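PDB 5I2A: diol-dehydratase from Roseburia inulinivorans, which dehydrates 1,2-propanediol without vitamin B12, as a glycyl radical enzyme of the pyruvate formate-lyase-like family. Local coordinates for residues L595-A608 with V622-E634. Residues are numbered along the deposited sequence; the frame is centred on the assembly and turned at random.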
loop_
_atom_site.group_PDB
_atom_site.type_symbol
_atom_site.label_atom_id
_atom_site.label_comp_id
_atom_site.label_asym_id
_atom_site.label_seq_id
_atom_site.Cartn_x
_atom_site.Cartn_y
_atom_site.Cartn_z
ATOM N N LEU A 595 33.697 34.483 -18.216
ATOM C CA LEU A 595 32.595 33.934 -17.439
ATOM C C LEU A 595 31.329 34.070 -18.254
ATOM O O LEU A 595 31.189 35.023 -19.014
ATOM C CB LEU A 595 32.471 34.645 -16.095
ATOM C CG LEU A 595 33.755 34.720 -15.268
ATOM C CD1 LEU A 595 33.502 35.505 -13.989
ATOM C CD2 LEU A 595 34.311 33.333 -14.939
ATOM N N ASP A 596 30.411 33.120 -18.117
ATOM C CA ASP A 596 29.275 33.043 -19.028
ATOM C C ASP A 596 27.951 33.381 -18.354
ATOM O O ASP A 596 27.920 33.766 -17.195
ATOM C CB ASP A 596 29.198 31.643 -19.667
ATOM C CG ASP A 596 29.013 30.517 -18.633
ATOM O OD1 ASP A 596 28.777 30.799 -17.441
ATOM O OD2 ASP A 596 29.104 29.338 -19.019
ATOM N N ALA A 597 26.862 33.194 -19.090
ATOM C CA ALA A 597 25.526 33.500 -18.602
ATOM C C ALA A 597 25.171 32.679 -17.363
ATOM O O ALA A 597 24.523 33.184 -16.437
ATOM C CB ALA A 597 24.507 33.265 -19.697
ATOM N N THR A 598 25.599 31.418 -17.341
ATOM C CA THR A 598 25.303 30.550 -16.202
ATOM C C THR A 598 25.988 31.097 -14.953
ATOM O O THR A 598 25.376 31.207 -13.898
ATOM C CB THR A 598 25.746 29.084 -16.462
ATOM O OG1 THR A 598 25.030 28.570 -17.589
ATOM C CG2 THR A 598 25.440 28.204 -15.255
ATOM N N THR A 599 27.255 31.461 -15.073
ATOM C CA THR A 599 27.958 32.020 -13.930
ATOM C C THR A 599 27.357 33.379 -13.523
ATOM O O THR A 599 27.194 33.669 -12.342
ATOM C CB THR A 599 29.441 32.161 -14.225
ATOM O OG1 THR A 599 29.979 30.863 -14.486
ATOM C CG2 THR A 599 30.174 32.778 -13.040
ATOM N N ALA A 600 26.999 34.186 -14.513
ATOM C CA ALA A 600 26.371 35.474 -14.242
ATOM C C ALA A 600 25.111 35.277 -13.401
ATOM O O ALA A 600 24.954 35.902 -12.365
ATOM C CB ALA A 600 26.045 36.185 -15.529
ATOM N N GLY A 601 24.236 34.385 -13.853
ATOM C CA GLY A 601 23.025 34.048 -13.130
ATOM C C GLY A 601 23.287 33.536 -11.723
ATOM O O GLY A 601 22.611 33.958 -10.780
ATOM N N ASP A 602 24.260 32.636 -11.577
ATOM C CA ASP A 602 24.586 32.080 -10.267
ATOM C C ASP A 602 24.948 33.187 -9.278
ATOM O O ASP A 602 24.394 33.275 -8.186
ATOM C CB ASP A 602 25.750 31.090 -10.353
ATOM C CG ASP A 602 25.342 29.730 -10.900
ATOM O OD1 ASP A 602 24.138 29.420 -10.978
ATOM O OD2 ASP A 602 26.254 28.963 -11.250
ATOM N N ILE A 603 25.901 34.020 -9.670
ATOM C CA ILE A 603 26.360 35.106 -8.817
ATOM C C ILE A 603 25.247 36.133 -8.574
ATOM O O ILE A 603 25.111 36.662 -7.470
ATOM C CB ILE A 603 27.597 35.767 -9.429
ATOM C CG1 ILE A 603 28.746 34.760 -9.414
ATOM C CG2 ILE A 603 27.991 37.010 -8.656
ATOM C CD1 ILE A 603 29.931 35.170 -10.230
ATOM N N ALA A 604 24.435 36.384 -9.595
ATOM C CA ALA A 604 23.288 37.271 -9.456
ATOM C C ALA A 604 22.352 36.739 -8.381
ATOM O O ALA A 604 21.889 37.501 -7.531
ATOM C CB ALA A 604 22.548 37.417 -10.772
ATOM N N MET A 605 22.085 35.435 -8.414
ATOM C CA MET A 605 21.193 34.821 -7.434
ATOM C C MET A 605 21.811 34.836 -6.042
ATOM O O MET A 605 21.118 35.068 -5.055
ATOM C CB MET A 605 20.838 33.388 -7.837
ATOM C CG MET A 605 20.020 33.305 -9.108
ATOM S SD MET A 605 18.376 34.026 -8.974
ATOM C CE MET A 605 17.548 32.779 -7.979
ATOM N N GLN A 606 23.116 34.599 -5.969
ATOM C CA GLN A 606 23.808 34.631 -4.691
ATOM C C GLN A 606 23.754 36.021 -4.057
ATOM O O GLN A 606 23.520 36.152 -2.860
ATOM C CB GLN A 606 25.257 34.196 -4.849
ATOM C CG GLN A 606 26.026 34.277 -3.551
ATOM C CD GLN A 606 27.383 33.627 -3.633
ATOM O OE1 GLN A 606 27.756 33.076 -4.665
ATOM N NE2 GLN A 606 28.133 33.684 -2.540
ATOM N N VAL A 607 23.980 37.053 -4.865
ATOM C CA VAL A 607 23.921 38.438 -4.395
ATOM C C VAL A 607 22.515 38.779 -3.892
ATOM O O VAL A 607 22.355 39.368 -2.825
ATOM C CB VAL A 607 24.347 39.416 -5.508
ATOM C CG1 VAL A 607 23.794 40.817 -5.260
ATOM C CG2 VAL A 607 25.862 39.434 -5.634
ATOM N N ALA A 608 21.504 38.369 -4.655
ATOM C CA ALA A 608 20.113 38.571 -4.283
ATOM C C ALA A 608 19.753 37.893 -2.961
ATOM O O ALA A 608 19.011 38.449 -2.152
ATOM C CB ALA A 608 19.207 38.071 -5.382
ATOM N N VAL A 622 20.782 46.655 -8.699
ATOM C CA VAL A 622 21.946 46.037 -8.087
ATOM C C VAL A 622 22.247 44.692 -8.751
ATOM O O VAL A 622 23.403 44.329 -8.960
ATOM C CB VAL A 622 21.749 45.821 -6.579
ATOM C CG1 VAL A 622 23.049 45.373 -5.944
ATOM C CG2 VAL A 622 21.240 47.096 -5.907
ATOM N N ILE A 623 21.199 43.959 -9.093
ATOM C CA ILE A 623 21.390 42.623 -9.626
ATOM C C ILE A 623 21.722 42.706 -11.119
ATOM O O ILE A 623 22.556 41.942 -11.612
ATOM C CB ILE A 623 20.155 41.730 -9.362
ATOM C CG1 ILE A 623 20.157 41.241 -7.910
ATOM C CG2 ILE A 623 20.200 40.493 -10.218
ATOM C CD1 ILE A 623 19.784 42.251 -6.897
ATOM N N ALA A 624 21.117 43.660 -11.826
ATOM C CA ALA A 624 21.405 43.857 -13.249
ATOM C C ALA A 624 22.826 44.317 -13.482
ATOM O O ALA A 624 23.413 44.033 -14.526
ATOM C CB ALA A 624 20.430 44.846 -13.860
ATOM N N ASN A 625 23.386 45.021 -12.511
ATOM C CA ASN A 625 24.771 45.463 -12.629
ATOM C C ASN A 625 25.723 44.386 -12.153
ATOM O O ASN A 625 26.900 44.423 -12.466
ATOM C CB ASN A 625 25.028 46.765 -11.855
ATOM C CG ASN A 625 24.228 47.926 -12.397
ATOM O OD1 ASN A 625 24.169 48.138 -13.610
ATOM N ND2 ASN A 625 23.638 48.704 -11.510
ATOM N N THR A 626 25.199 43.403 -11.433
ATOM C CA THR A 626 26.014 42.266 -11.045
ATOM C C THR A 626 26.184 41.377 -12.271
ATOM O O THR A 626 27.281 40.937 -12.579
ATOM C CB THR A 626 25.393 41.474 -9.899
ATOM O OG1 THR A 626 25.283 42.316 -8.747
ATOM C CG2 THR A 626 26.266 40.283 -9.553
ATOM N N ILE A 627 25.085 41.161 -12.982
ATOM C CA ILE A 627 25.077 40.381 -14.214
ATOM C C ILE A 627 26.031 40.946 -15.256
ATOM O O ILE A 627 26.954 40.258 -15.688
ATOM C CB ILE A 627 23.669 40.314 -14.803
ATOM C CG1 ILE A 627 22.791 39.400 -13.948
ATOM C CG2 ILE A 627 23.697 39.850 -16.252
ATOM C CD1 ILE A 627 21.358 39.448 -14.330
ATOM N N ARG A 628 25.821 42.205 -15.636
ATOM C CA ARG A 628 26.590 42.820 -16.711
ATOM C C ARG A 628 28.062 42.832 -16.309
ATOM O O ARG A 628 28.946 42.642 -17.144
ATOM C CB ARG A 628 26.074 44.236 -17.021
ATOM C CG ARG A 628 26.684 44.868 -18.273
ATOM C CD ARG A 628 26.856 46.376 -18.128
ATOM N NE ARG A 628 27.527 46.722 -16.880
ATOM C CZ ARG A 628 28.675 47.383 -16.804
ATOM N NH1 ARG A 628 29.292 47.769 -17.913
ATOM N NH2 ARG A 628 29.206 47.651 -15.619
ATOM N N GLN A 629 28.304 43.004 -15.017
ATOM C CA GLN A 629 29.646 42.959 -14.453
ATOM C C GLN A 629 30.355 41.618 -14.654
ATOM O O GLN A 629 31.487 41.576 -15.139
ATOM C CB GLN A 629 29.560 43.284 -12.969
ATOM C CG GLN A 629 30.826 43.141 -12.170
ATOM C CD GLN A 629 30.603 43.527 -10.720
ATOM O OE1 GLN A 629 30.036 44.584 -10.431
ATOM N NE2 GLN A 629 31.036 42.670 -9.801
ATOM N N VAL A 630 29.699 40.529 -14.252
ATOM C CA VAL A 630 30.254 39.193 -14.436
ATOM C C VAL A 630 30.554 38.951 -15.914
ATOM O O VAL A 630 31.636 38.502 -16.276
ATOM C CB VAL A 630 29.293 38.100 -13.930
ATOM C CG1 VAL A 630 29.846 36.708 -14.250
ATOM C CG2 VAL A 630 29.038 38.263 -12.442
ATOM N N LEU A 631 29.581 39.271 -16.761
ATOM C CA LEU A 631 29.696 39.046 -18.191
ATOM C C LEU A 631 30.842 39.843 -18.807
ATOM O O LEU A 631 31.479 39.382 -19.753
ATOM C CB LEU A 631 28.385 39.397 -18.883
ATOM C CG LEU A 631 27.229 38.470 -18.537
ATOM C CD1 LEU A 631 26.003 38.880 -19.307
ATOM C CD2 LEU A 631 27.615 37.025 -18.854
ATOM N N GLU A 632 31.112 41.029 -18.263
ATOM C CA GLU A 632 32.105 41.920 -18.858
ATOM C C GLU A 632 33.387 41.955 -18.055
ATOM O O GLU A 632 34.292 42.725 -18.357
ATOM C CB GLU A 632 31.539 43.343 -19.008
ATOM C CG GLU A 632 30.496 43.450 -20.114
ATOM C CD GLU A 632 29.864 44.829 -20.237
ATOM O OE1 GLU A 632 30.116 45.698 -19.376
ATOM O OE2 GLU A 632 29.108 45.032 -21.206
ATOM N N MET A 633 33.471 41.112 -17.036
ATOM C CA MET A 633 34.640 41.120 -16.180
ATOM C C MET A 633 35.913 40.858 -16.954
ATOM O O MET A 633 35.967 39.945 -17.774
ATOM C CB MET A 633 34.525 40.079 -15.081
ATOM C CG MET A 633 35.753 40.089 -14.215
ATOM S SD MET A 633 35.915 38.658 -13.172
ATOM C CE MET A 633 37.460 39.052 -12.360
ATOM N N GLU A 634 36.934 41.664 -16.692
ATOM C CA GLU A 634 38.255 41.406 -17.237
ATOM C C GLU A 634 39.261 41.335 -16.099
ATOM O O GLU A 634 39.241 42.157 -15.186
ATOM C CB GLU A 634 38.646 42.477 -18.250
ATOM C CG GLU A 634 38.101 43.857 -17.936
ATOM C CD GLU A 634 37.987 44.729 -19.169
ATOM O OE1 GLU A 634 38.036 44.177 -20.293
ATOM O OE2 GLU A 634 37.847 45.963 -19.014
HETATM O O HOH W 1 33.904 37.347 -18.126
HETATM O O HOH W 2 31.187 36.938 -20.796
#
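Leu-595 lies across Val-630 at about a right angle, its CB 3.8 Å from Val-630 CG1, while its CD1 reaches the sulfur of Met-633. Two waters join its backbone to segment 622-634: one accepts from Leu-595 N and donates to Val-630 O, the other donates to both Leu-595 O, at 2.6 Å, and Leu-631 O. Asp-596 N-caps helix 597-613, its OD1 taking the N-H of Thr-599 in a nearly straight bond (167°), and its OD2 is hydrogen-bonded to His-716. Leu-631 CD2 comes up against the carbonyl of Asp-596 and also meets Ala-600 CB at 3.8 Å. With only a methyl at Ala-600, Val-630 CG1 settles on the backbone, 3.7 Å from Ala-600 CA. This is an antiparallel helical hairpin at the protein surface, within the pyruvate formate-lyase-like region; the axes approach to 8.6 Å at an angle of 145°, and no direct hydrogen bond links the segments. Ile-603 spreads over two residues, CD1 on Val-630 CG2 and CG2 on Thr-626 CG2. Ala-604 CB rests on both Ile-627 CG1 (3.8 Å) and Ile-623 CG2. Val-607 CG2 meets CG2 of Thr-626; with Thr-626 OG1 beside its own backbone N (chi1 -62°), that methyl faces helix 597-613 and OG1 bonds Val-622 O at 2.8 Å. Ala-608 CB touches Ile-623 CG1.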